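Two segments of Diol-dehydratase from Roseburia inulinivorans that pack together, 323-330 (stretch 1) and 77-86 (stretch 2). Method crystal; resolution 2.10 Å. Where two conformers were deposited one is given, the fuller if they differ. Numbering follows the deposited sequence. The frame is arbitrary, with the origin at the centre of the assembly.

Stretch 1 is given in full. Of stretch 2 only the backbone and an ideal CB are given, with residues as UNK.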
# COMPACT_ATOMS: atom_id res chain seq x y z
N LEU A 323 -0.51 -5.60 35.86
CA LEU A 323 -1.22 -6.24 34.76
C LEU A 323 -2.73 -5.99 34.83
O LEU A 323 -3.40 -6.04 33.80
CB LEU A 323 -0.93 -7.74 34.74
CG LEU A 323 0.45 -8.11 34.18
CD1 LEU A 323 0.89 -9.51 34.63
CD2 LEU A 323 0.44 -8.04 32.64
N ASN A 324 -3.27 -5.73 36.02
CA ASN A 324 -4.68 -5.37 36.16
C ASN A 324 -4.94 -3.87 36.07
O ASN A 324 -6.10 -3.44 36.04
CB ASN A 324 -5.23 -5.90 37.49
CG ASN A 324 -5.27 -7.39 37.52
OD1 ASN A 324 -6.27 -8.00 37.15
ND2 ASN A 324 -4.18 -8.01 37.95
N ASP A 325 -3.89 -3.07 36.01
CA ASP A 325 -4.07 -1.61 35.88
C ASP A 325 -4.46 -1.21 34.45
O ASP A 325 -5.14 -0.22 34.23
CB ASP A 325 -2.79 -0.88 36.30
CG ASP A 325 -3.01 0.61 36.54
OD1 ASP A 325 -4.16 1.04 36.77
OD2 ASP A 325 -2.01 1.35 36.51
N LEU A 326 -4.02 -2.00 33.47
CA LEU A 326 -4.33 -1.71 32.07
C LEU A 326 -5.76 -2.14 31.75
O LEU A 326 -6.28 -3.09 32.36
CB LEU A 326 -3.32 -2.40 31.15
CG LEU A 326 -1.85 -2.02 31.37
CD1 LEU A 326 -0.94 -2.75 30.40
CD2 LEU A 326 -1.66 -0.51 31.26
N ASN A 327 -6.42 -1.43 30.84
CA ASN A 327 -7.81 -1.72 30.50
C ASN A 327 -8.11 -1.28 29.06
O ASN A 327 -7.25 -0.70 28.39
CB ASN A 327 -8.76 -1.03 31.51
CG ASN A 327 -10.14 -1.72 31.64
OD1 ASN A 327 -10.54 -2.54 30.81
ND2 ASN A 327 -10.87 -1.35 32.69
N LYS A 328 -9.32 -1.55 28.60
CA LYS A 328 -9.71 -1.28 27.23
C LYS A 328 -11.22 -1.15 27.14
O LYS A 328 -11.94 -2.03 27.59
CB LYS A 328 -9.21 -2.41 26.31
CG LYS A 328 -9.65 -2.33 24.84
CD LYS A 328 -9.04 -3.55 24.08
CE LYS A 328 -9.48 -3.67 22.61
NZ LYS A 328 -8.76 -4.84 21.94
N CYS A 329 -11.71 -0.08 26.53
CA CYS A 329 -13.16 0.05 26.38
C CYS A 329 -13.59 -0.41 25.00
O CYS A 329 -13.09 0.08 24.00
CB CYS A 329 -13.61 1.50 26.64
SG CYS A 329 -15.40 1.72 26.43
N ARG A 330 -14.52 -1.35 24.96
CA ARG A 330 -15.08 -1.87 23.71
C ARG A 330 -16.52 -1.42 23.60
O ARG A 330 -17.16 -1.19 24.62
CB ARG A 330 -14.99 -3.40 23.66
CG ARG A 330 -13.60 -3.97 23.94
CD ARG A 330 -13.59 -5.51 24.00
NE ARG A 330 -12.24 -6.00 24.29
CZ ARG A 330 -11.72 -6.08 25.51
NH1 ARG A 330 -12.44 -5.71 26.57
NH2 ARG A 330 -10.48 -6.52 25.68
N UNK A 77 2.16 3.65 33.97
CA UNK A 77 0.71 3.72 33.93
C UNK A 77 0.30 4.40 32.64
O UNK A 77 0.90 5.40 32.26
CB UNK A 77 0.15 4.46 35.15
N UNK A 78 -0.72 3.87 31.99
CA UNK A 78 -1.15 4.39 30.70
C UNK A 78 -2.24 5.46 30.87
O UNK A 78 -2.38 6.35 30.04
CB UNK A 78 -1.66 3.25 29.82
N UNK A 79 -2.98 5.39 31.97
CA UNK A 79 -3.96 6.41 32.31
C UNK A 79 -3.74 6.97 33.72
O UNK A 79 -3.17 6.30 34.58
CB UNK A 79 -5.37 5.83 32.19
N UNK A 80 -4.20 8.18 33.97
CA UNK A 80 -4.12 8.72 35.32
C UNK A 80 -5.06 7.92 36.22
O UNK A 80 -4.65 7.48 37.29
CB UNK A 80 -4.47 10.21 35.34
N UNK A 81 -6.29 7.70 35.77
CA UNK A 81 -7.22 6.86 36.53
C UNK A 81 -6.80 5.40 36.46
O UNK A 81 -6.63 4.86 35.39
CB UNK A 81 -8.65 7.02 36.01
N UNK A 82 -6.65 4.75 37.63
CA UNK A 82 -6.35 3.31 37.64
C UNK A 82 -7.42 2.51 36.91
O UNK A 82 -8.60 2.84 37.00
CB UNK A 82 -6.22 2.80 39.08
N UNK A 83 -7.00 1.48 36.17
CA UNK A 83 -7.90 0.64 35.38
C UNK A 83 -8.67 1.43 34.32
O UNK A 83 -9.69 0.98 33.83
CB UNK A 83 -8.89 -0.07 36.31
N UNK A 84 -8.15 2.60 33.97
CA UNK A 84 -8.76 3.42 32.95
C UNK A 84 -8.29 2.98 31.58
O UNK A 84 -7.54 2.00 31.46
CB UNK A 84 -8.44 4.90 33.18
N UNK A 85 -8.73 3.68 30.54
CA UNK A 85 -8.20 3.41 29.21
C UNK A 85 -8.05 4.69 28.40
O UNK A 85 -8.78 5.66 28.60
CB UNK A 85 -9.11 2.42 28.47
N UNK A 86 -7.08 4.67 27.50
CA UNK A 86 -7.00 5.64 26.42
C UNK A 86 -7.93 5.19 25.30
O UNK A 86 -8.56 4.14 25.41
CB UNK A 86 -5.56 5.79 25.92

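Position 77 has its CA-to-CB bond sideways to stretch 1, with the ideal CB 4.0 Å from Asp 325 OD2. A small polar side chain would suit a carboxylate at that range; alanine would also fit. The residue is Ser 77, chi1 m, its OG 3.4 Å from Asp 325 OD2.

Position 78 points toward stretch 1. Its ideal CB lies 4.0 Å from Leu 326 CD2, a methyl surface that suits a small or branched side chain, such as valine, threonine or alanine. It is Thr 78. OG1 sits 3.7 Å from Leu 326 CD2 and is hydrogen-bonded elsewhere in the structure. Water 1 accepts from Thr 78 N (2.7 Å) and donates weakly to Asp 325 OD2 (3.0 Å).

Positions 79, 80 and 81 have nothing of stretch 1 within 5.5 Å of the ideal CB, so many side chains would do. They are Thr 79, Ile 80 and Ala 81. Thr 79 OG1 donates to Ala 81 O (2.7 Å) and receives a hydrogen bond from water 2 (2.9 Å from its O).

Position 82 has phi -58° and psi 142°, values that suit proline, among others, and the second place of a type II turn. Its ideal CB is 3.6 Å from Asp 325 OD1. It is Pro 82, whose CA lies 3.3 Å from Asp 325 OD1.

Position 83 has phi 60° and psi 20°. Glycine or asparagine would be easiest here, but others can adopt these angles. CB points sideways, near the carbonyls of Asn 324 and Asp 325, so a long donor could also suit. It is Arg 83. Its N donates to Asp 325 OD1 (2.9 Å), and its O accepts from Asn 327 ND2 (2.8 Å), so two side chains of stretch 1 hold its backbone. Water 3 accepts from Arg 83 NE (2.9 Å) and donates to Asn 324 O (2.7 Å).

At position 84 an ideal CB would lie 2.8 Å from the O of 81, a clash. Glycine is clearly favoured. Gly 84 N donates to Ala 81 O (3.1 Å), closing the turn.

Position 85 points toward stretch 1, its ideal CB 3.6 Å from Asn 327 O and 4.0 Å from Lys 328 CA. Small side chains such as serine, alanine or cysteine suit this close backbone. It is Cys 85, chi1 p; SG meets Cys 329 CB at 3.6 Å.

Position 86 points away, leaving the choice open. Gln 86 NE2 donates to Thr 78 O (3.0 Å).

Stretch 2 (77-86) STTIAPRGCQ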
# COMPACT_ATOMS: atom_id res chain seq x y z
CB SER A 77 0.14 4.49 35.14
OG SER A 77 0.34 3.79 36.36
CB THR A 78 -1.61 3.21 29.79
OG1 THR A 78 -0.46 2.43 29.44
CG2 THR A 78 -2.29 3.69 28.49
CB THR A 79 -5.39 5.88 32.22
OG1 THR A 79 -5.48 4.69 33.00
CG2 THR A 79 -5.77 5.57 30.77
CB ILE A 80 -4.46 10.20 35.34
CG1 ILE A 80 -3.44 10.97 34.50
CG2 ILE A 80 -4.46 10.73 36.79
CD1 ILE A 80 -1.98 10.65 34.89
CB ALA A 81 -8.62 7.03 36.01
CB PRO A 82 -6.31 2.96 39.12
CG PRO A 82 -6.02 4.30 39.83
CD PRO A 82 -6.76 5.31 38.99
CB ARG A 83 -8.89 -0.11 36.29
CG ARG A 83 -8.18 -1.08 37.25
CD ARG A 83 -9.16 -1.84 38.12
NE ARG A 83 -9.96 -2.79 37.37
CZ ARG A 83 -11.28 -2.76 37.28
NH1 ARG A 83 -11.98 -1.80 37.89
NH2 ARG A 83 -11.92 -3.70 36.58
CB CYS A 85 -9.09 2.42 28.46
SG CYS A 85 -10.72 3.07 27.99
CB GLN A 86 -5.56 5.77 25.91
CG GLN A 86 -4.56 6.28 26.96
CD GLN A 86 -4.81 7.73 27.37
OE1 GLN A 86 -5.52 8.47 26.69
NE2 GLN A 86 -4.22 8.14 28.50
O HOH W 1 -2.20 2.35 33.70
O HOH W 2 -4.64 1.98 32.30
O HOH W 3 -8.53 -4.56 35.55
O HOH W 4 -4.84 0.99 29.68
O HOH W 5 -9.16 1.45 24.98
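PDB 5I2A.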